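Local coordinates for protein acyl-coenzyme A oxidase acox-1.1 (Caenorhabditis elegans, PDB 5K3H) that catalyses the first step of peroxisomal beta-oxidation, using FAD and oxygen to desaturate acyl-CoAs to trans-2-enoyl-CoAs with release of hydrogen peroxide, at residues Gly147-Thr152 and Tyr199-Ala204; Leu186-Gly191 and Asn250-Phe255. All blocks are in the same frame, centred on the assembly; numbering follows the deposited sequence.

Contact 1: Gly147-Thr152 and Tyr199-Ala204; sequences GTYAQT and YAVVVA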
loop_
_atom_site.group_PDB
_atom_site.type_symbol
_atom_site.label_atom_id
_atom_site.label_comp_id
_atom_site.label_asym_id
_atom_site.label_seq_id
_atom_site.Cartn_x
_atom_site.Cartn_y
_atom_site.Cartn_z
ATOM N N GLY B 147 -9.888 21.229 -21.279
ATOM C CA GLY B 147 -9.184 20.284 -22.109
ATOM C C GLY B 147 -8.394 19.297 -21.273
ATOM O O GLY B 147 -8.159 19.486 -20.078
ATOM N N THR B 148 -8.001 18.218 -21.940
ATOM C CA THR B 148 -7.125 17.209 -21.375
ATOM C C THR B 148 -6.237 16.704 -22.507
ATOM O O THR B 148 -6.298 17.195 -23.639
ATOM C CB THR B 148 -7.954 16.100 -20.696
ATOM O OG1 THR B 148 -7.091 15.118 -20.103
ATOM C CG2 THR B 148 -8.882 15.426 -21.706
ATOM N N TYR B 149 -5.402 15.719 -22.195
ATOM C CA TYR B 149 -4.472 15.137 -23.151
ATOM C C TYR B 149 -4.796 13.650 -23.235
ATOM O O TYR B 149 -4.813 12.956 -22.215
ATOM C CB TYR B 149 -3.036 15.388 -22.691
ATOM C CG TYR B 149 -1.971 15.000 -23.680
ATOM C CD1 TYR B 149 -1.570 15.890 -24.653
ATOM C CD2 TYR B 149 -1.352 13.765 -23.633
ATOM C CE1 TYR B 149 -0.592 15.565 -25.568
ATOM C CE2 TYR B 149 -0.362 13.429 -24.559
ATOM C CZ TYR B 149 0.005 14.342 -25.519
ATOM O OH TYR B 149 0.972 14.045 -26.446
ATOM N N ALA B 150 -5.101 13.165 -24.430
ATOM C CA ALA B 150 -5.677 11.827 -24.592
ATOM C C ALA B 150 -4.710 10.986 -25.403
ATOM O O ALA B 150 -4.678 11.079 -26.633
ATOM C CB ALA B 150 -7.055 11.896 -25.251
ATOM N N GLN B 151 -3.907 10.179 -24.712
ATOM C CA GLN B 151 -2.923 9.335 -25.382
ATOM C C GLN B 151 -3.172 7.853 -25.144
ATOM O O GLN B 151 -3.327 7.086 -26.105
ATOM C CB GLN B 151 -1.511 9.737 -24.933
ATOM C CG GLN B 151 -0.417 8.901 -25.532
ATOM C CD GLN B 151 0.942 9.370 -25.072
ATOM O OE1 GLN B 151 1.727 8.604 -24.500
ATOM N NE2 GLN B 151 1.235 10.652 -25.328
ATOM N N THR B 152 -3.223 7.427 -23.891
ATOM C CA THR B 152 -3.225 6.007 -23.610
ATOM C C THR B 152 -4.538 5.368 -24.046
ATOM O O THR B 152 -5.615 5.968 -23.984
ATOM C CB THR B 152 -2.986 5.765 -22.127
ATOM O OG1 THR B 152 -4.098 6.271 -21.398
ATOM C CG2 THR B 152 -1.702 6.458 -21.664
ATOM N N TYR B 199 -12.771 19.682 -24.924
ATOM C CA TYR B 199 -11.720 19.538 -25.923
ATOM C C TYR B 199 -10.682 18.540 -25.422
ATOM O O TYR B 199 -10.603 18.249 -24.225
ATOM C CB TYR B 199 -11.064 20.897 -26.234
ATOM C CG TYR B 199 -11.924 21.782 -27.119
ATOM C CD1 TYR B 199 -13.087 22.390 -26.618
ATOM C CD2 TYR B 199 -11.553 22.054 -28.435
ATOM C CE1 TYR B 199 -13.887 23.193 -27.419
ATOM C CE2 TYR B 199 -12.337 22.858 -29.236
ATOM C CZ TYR B 199 -13.504 23.431 -28.724
ATOM O OH TYR B 199 -14.282 24.247 -29.522
ATOM N N ALA B 200 -9.898 17.993 -26.352
ATOM C CA ALA B 200 -8.712 17.230 -25.972
ATOM C C ALA B 200 -7.650 17.336 -27.052
ATOM O O ALA B 200 -7.959 17.423 -28.239
ATOM C CB ALA B 200 -9.041 15.753 -25.725
ATOM N N VAL B 201 -6.390 17.315 -26.644
ATOM C CA VAL B 201 -5.316 17.033 -27.588
ATOM C C VAL B 201 -5.185 15.511 -27.644
ATOM O O VAL B 201 -4.910 14.863 -26.630
ATOM C CB VAL B 201 -3.997 17.704 -27.169
ATOM C CG1 VAL B 201 -2.868 17.300 -28.119
ATOM C CG2 VAL B 201 -4.137 19.237 -27.093
ATOM N N VAL B 202 -5.371 14.936 -28.824
ATOM C CA VAL B 202 -5.497 13.492 -28.991
ATOM C C VAL B 202 -4.305 12.989 -29.790
ATOM O O VAL B 202 -3.915 13.602 -30.794
ATOM C CB VAL B 202 -6.822 13.135 -29.680
ATOM C CG1 VAL B 202 -6.903 11.640 -29.988
ATOM C CG2 VAL B 202 -7.979 13.570 -28.802
ATOM N N VAL B 203 -3.705 11.889 -29.329
ATOM C CA VAL B 203 -2.583 11.262 -30.018
ATOM C C VAL B 203 -3.112 10.114 -30.865
ATOM O O VAL B 203 -3.896 9.286 -30.386
ATOM C CB VAL B 203 -1.509 10.792 -29.026
ATOM C CG1 VAL B 203 -0.341 10.209 -29.776
ATOM C CG2 VAL B 203 -1.040 11.958 -28.181
ATOM N N ALA B 204 -2.689 10.071 -32.126
ATOM C CA ALA B 204 -3.183 9.107 -33.096
ATOM C C ALA B 204 -2.127 8.917 -34.176
ATOM O O ALA B 204 -1.348 9.828 -34.466
ATOM C CB ALA B 204 -4.509 9.569 -33.717
#

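Contact 2: Leu186-Gly191 and Asn250-Phe255; sequences LKWWPG and NGFLGF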
loop_
_atom_site.group_PDB
_atom_site.type_symbol
_atom_site.label_atom_id
_atom_site.label_comp_id
_atom_site.label_asym_id
_atom_site.label_seq_id
_atom_site.Cartn_x
_atom_site.Cartn_y
_atom_site.Cartn_z
ATOM N N LEU B 186 -9.872 2.325 -27.879
ATOM C CA LEU B 186 -10.430 3.415 -27.102
ATOM C C LEU B 186 -9.316 4.146 -26.387
ATOM O O LEU B 186 -8.403 3.513 -25.854
ATOM C CB LEU B 186 -11.420 2.885 -26.067
ATOM C CG LEU B 186 -12.794 2.385 -26.503
ATOM C CD1 LEU B 186 -13.418 1.536 -25.409
ATOM C CD2 LEU B 186 -13.731 3.548 -26.932
ATOM N N LYS B 187 -9.347 5.474 -26.420
ATOM C CA LYS B 187 -8.597 6.205 -25.414
ATOM C C LYS B 187 -9.172 5.821 -24.057
ATOM O O LYS B 187 -10.386 5.662 -23.917
ATOM C CB LYS B 187 -8.676 7.717 -25.650
ATOM C CG LYS B 187 -8.064 8.179 -26.972
ATOM C CD LYS B 187 -6.738 7.489 -27.172
ATOM C CE LYS B 187 -5.898 8.089 -28.290
ATOM N NZ LYS B 187 -4.603 7.359 -28.406
ATOM N N TRP B 188 -8.291 5.599 -23.072
ATOM C CA TRP B 188 -8.689 5.039 -21.774
ATOM C C TRP B 188 -7.655 5.483 -20.760
ATOM O O TRP B 188 -6.462 5.303 -21.015
ATOM C CB TRP B 188 -8.786 3.510 -21.820
ATOM C CG TRP B 188 -9.567 2.886 -20.667
ATOM C CD1 TRP B 188 -9.132 2.683 -19.381
ATOM C CD2 TRP B 188 -10.912 2.385 -20.712
ATOM N NE1 TRP B 188 -10.130 2.102 -18.624
ATOM C CE2 TRP B 188 -11.229 1.906 -19.421
ATOM C CE3 TRP B 188 -11.879 2.291 -21.721
ATOM C CZ2 TRP B 188 -12.464 1.351 -19.117
ATOM C CZ3 TRP B 188 -13.116 1.743 -21.404
ATOM C CH2 TRP B 188 -13.394 1.285 -20.112
ATOM N N TRP B 189 -8.111 6.159 -19.666
ATOM C CA TRP B 189 -7.366 6.744 -18.533
ATOM C C TRP B 189 -7.068 8.252 -18.565
ATOM O O TRP B 189 -6.716 8.780 -17.499
ATOM C CB TRP B 189 -6.029 6.005 -18.282
ATOM C CG TRP B 189 -6.242 4.768 -17.473
ATOM C CD1 TRP B 189 -6.184 3.477 -17.909
ATOM C CD2 TRP B 189 -6.616 4.712 -16.087
ATOM N NE1 TRP B 189 -6.487 2.625 -16.880
ATOM C CE2 TRP B 189 -6.756 3.358 -15.751
ATOM C CE3 TRP B 189 -6.836 5.684 -15.099
ATOM C CZ2 TRP B 189 -7.121 2.944 -14.479
ATOM C CZ3 TRP B 189 -7.187 5.272 -13.825
ATOM C CH2 TRP B 189 -7.330 3.913 -13.525
ATOM N N PRO B 190 -7.166 8.988 -19.688
ATOM C CA PRO B 190 -6.920 10.443 -19.619
ATOM C C PRO B 190 -7.787 11.127 -18.577
ATOM O O PRO B 190 -9.007 10.953 -18.543
ATOM C CB PRO B 190 -7.259 10.928 -21.029
ATOM C CG PRO B 190 -6.945 9.769 -21.896
ATOM C CD PRO B 190 -7.342 8.569 -21.095
ATOM N N GLY B 191 -7.137 11.888 -17.701
ATOM C CA GLY B 191 -7.849 12.518 -16.603
ATOM C C GLY B 191 -8.782 13.599 -17.111
ATOM O O GLY B 191 -8.517 14.249 -18.126
ATOM N N ASN B 250 -11.612 10.241 -14.942
ATOM C CA ASN B 250 -10.853 9.599 -16.001
ATOM C C ASN B 250 -11.798 8.951 -16.994
ATOM O O ASN B 250 -12.769 8.305 -16.602
ATOM C CB ASN B 250 -9.902 8.573 -15.398
ATOM C CG ASN B 250 -8.897 9.197 -14.471
ATOM O OD1 ASN B 250 -9.199 9.529 -13.337
ATOM N ND2 ASN B 250 -7.682 9.362 -14.962
ATOM N N GLY B 251 -11.498 9.093 -18.289
ATOM C CA GLY B 251 -12.467 8.774 -19.313
ATOM C C GLY B 251 -11.986 7.834 -20.401
ATOM O O GLY B 251 -10.794 7.647 -20.619
ATOM N N PHE B 252 -12.965 7.285 -21.119
ATOM C CA PHE B 252 -12.764 6.617 -22.398
ATOM C C PHE B 252 -13.277 7.489 -23.540
ATOM O O PHE B 252 -14.122 8.367 -23.346
ATOM C CB PHE B 252 -13.459 5.245 -22.452
ATOM C CG PHE B 252 -14.956 5.287 -22.249
ATOM C CD1 PHE B 252 -15.817 5.566 -23.301
ATOM C CD2 PHE B 252 -15.511 4.992 -21.004
ATOM C CE1 PHE B 252 -17.204 5.578 -23.107
ATOM C CE2 PHE B 252 -16.897 5.009 -20.810
ATOM C CZ PHE B 252 -17.736 5.298 -21.861
ATOM N N LEU B 253 -12.747 7.233 -24.741
ATOM C CA LEU B 253 -13.057 8.029 -25.919
ATOM C C LEU B 253 -12.875 7.203 -27.176
ATOM O O LEU B 253 -11.780 6.677 -27.419
ATOM C CB LEU B 253 -12.161 9.269 -25.998
ATOM C CG LEU B 253 -12.173 10.144 -27.256
ATOM C CD1 LEU B 253 -13.544 10.768 -27.506
ATOM C CD2 LEU B 253 -11.093 11.214 -27.157
ATOM N N GLY B 254 -13.926 7.145 -27.992
ATOM C CA GLY B 254 -13.859 6.489 -29.281
ATOM C C GLY B 254 -14.401 7.386 -30.374
ATOM O O GLY B 254 -15.279 8.215 -30.147
ATOM N N PHE B 255 -13.839 7.230 -31.567
ATOM C CA PHE B 255 -14.222 7.999 -32.746
ATOM C C PHE B 255 -14.794 7.054 -33.792
ATOM O O PHE B 255 -14.208 5.992 -34.063
ATOM C CB PHE B 255 -13.030 8.720 -33.355
ATOM C CG PHE B 255 -12.265 9.550 -32.385
ATOM C CD1 PHE B 255 -12.712 10.823 -32.034
ATOM C CD2 PHE B 255 -11.087 9.061 -31.823
ATOM C CE1 PHE B 255 -12.008 11.603 -31.136
ATOM C CE2 PHE B 255 -10.365 9.829 -30.916
ATOM C CZ PHE B 255 -10.822 11.103 -30.571
#

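Contact 1: Gly147-Thr152 and Tyr199-Ala204
Three firm backbone hydrogen bonds join Thr148-Ala150 to Val201-Val203. Val201 N donates to Thr148 O at 3.0 Å. Ala150 N donates in turn to Val201 O at 2.8 Å, a bond that is almost straight, 170° at the hydrogen. Val203 N completes the set with Ala150 O at 3.0 Å. Toward Gly147 the pairing weakens, since Thr148 N lies 3.5 Å from Tyr199 O; there Gly147, with no side chain, brings a CA hydrogen up to the same oxygen.

This is parallel pairing in the beta domain of the acyl-CoA oxidase and dehydrogenase fold, where strand 147-150 borders strand 199-208. Tyr149 to Thr152 belong to the FAD site shared by the two subunits.

Apolar contacts divide between the two faces of the sheet. On one, the Tyr149 ring slants across two valines: its CE1 is 3.8 Å from Val201 CG1, and its OH is 3.4 Å from Val203 CG2. With CG anti to the backbone N (chi1 -172°), the long ring reaches forward beyond its strand partner, while the compact branched valines offer methyls obliquely to it. Helix 114-127 packs on this side through Met119 and Phe120. Gln151, extended, runs beside Val203 and sets its NE2 at the edge of the Tyr149 ring.

The other face carries smaller groups. Ala150 CB meets Val202 CG2 at 4.0 Å, and Thr148 turns its CG2 methyl to Ala200 CB, also at 4.0 Å, while its OG1 bonds to Gly191 O.

Contact 2: Leu186-Gly191 and Asn250-Phe255
Lys187 and Leu253 face each other as an antiparallel hydrogen-bonded pair, N to O in both directions. Strand 187-188 is thereby the edge of an antiparallel sheet in the beta domain of the acyl-CoA oxidase fold, with 251-255 next to it and 234-238 beyond. Lys187 N to Leu253 O is 2.9 Å, but both bonds are bent, near 140° at the hydrogen.

The tight part is aromatic. Trp188 CE3 presses on Phe252 CB at 3.4 Å, although the rings themselves, only 22° from parallel, are slid so far apart (centroids 5.7 Å) that they barely overlap. The second subunit covers this flank: its His412 meets the rings of Trp188 and Trp189, and its Phe641 meets Phe252 edge-to-face. Nearby, Leu186 CD2 lies against the backbone at Leu253 O (3.7 Å) and at Gly254 N; glycine lets it come this near.

Lys187 CB rests 3.8 Å from Leu253 CB, and the lysine chain, bent at chi2, leads its NZ away to Glu153, a salt bridge, and to the carbonyls of Gln151 and Val203, which together account for the buried charge. A long aliphatic stem with a charged tip suits a place that is apolar near the strand and polar farther out.

The Trp189 end is looser, with Trp189 partly exposed. Here Trp189 N bonds to Gly251 O and Gly251 N to Pro190 O, two residues set against one: a G1-type beta bulge, with positive phi (99°) at Trp189. Gly191, just beyond, belongs to the FAD site. Asn250, a small amide with both a donor and an acceptor, ties the bulge down: OD1 takes a bond from Lys242, and ND2 gives one to Trp189 O at 2.8 Å, approaching from above that carbonyl's plane.

The centres of contacts 1 and 2 lie about 8 Å apart in the beta domain, and their segments alternate along the chain: 147-152, 186-191, 199-204, 250-255. Contact 1 belongs to a mixed sheet, in which 199-208 also pairs with 166-170 and 211-221, and contact 2 to an antiparallel one, so strands 187-188 and 199-208, successive in sequence, enter different sheets. Polar links tie the two contacts together. Thr152 OG1 is 2.6 Å from Trp188 O, a probable hydrogen bond, and Lys187 NZ reaches Val203 O. The FAD-binding residues Tyr149-Thr152 of contact 1 and Gly191 of contact 2 are thus brought side by side, forming part of a cofactor site that both subunits of the dimer complete.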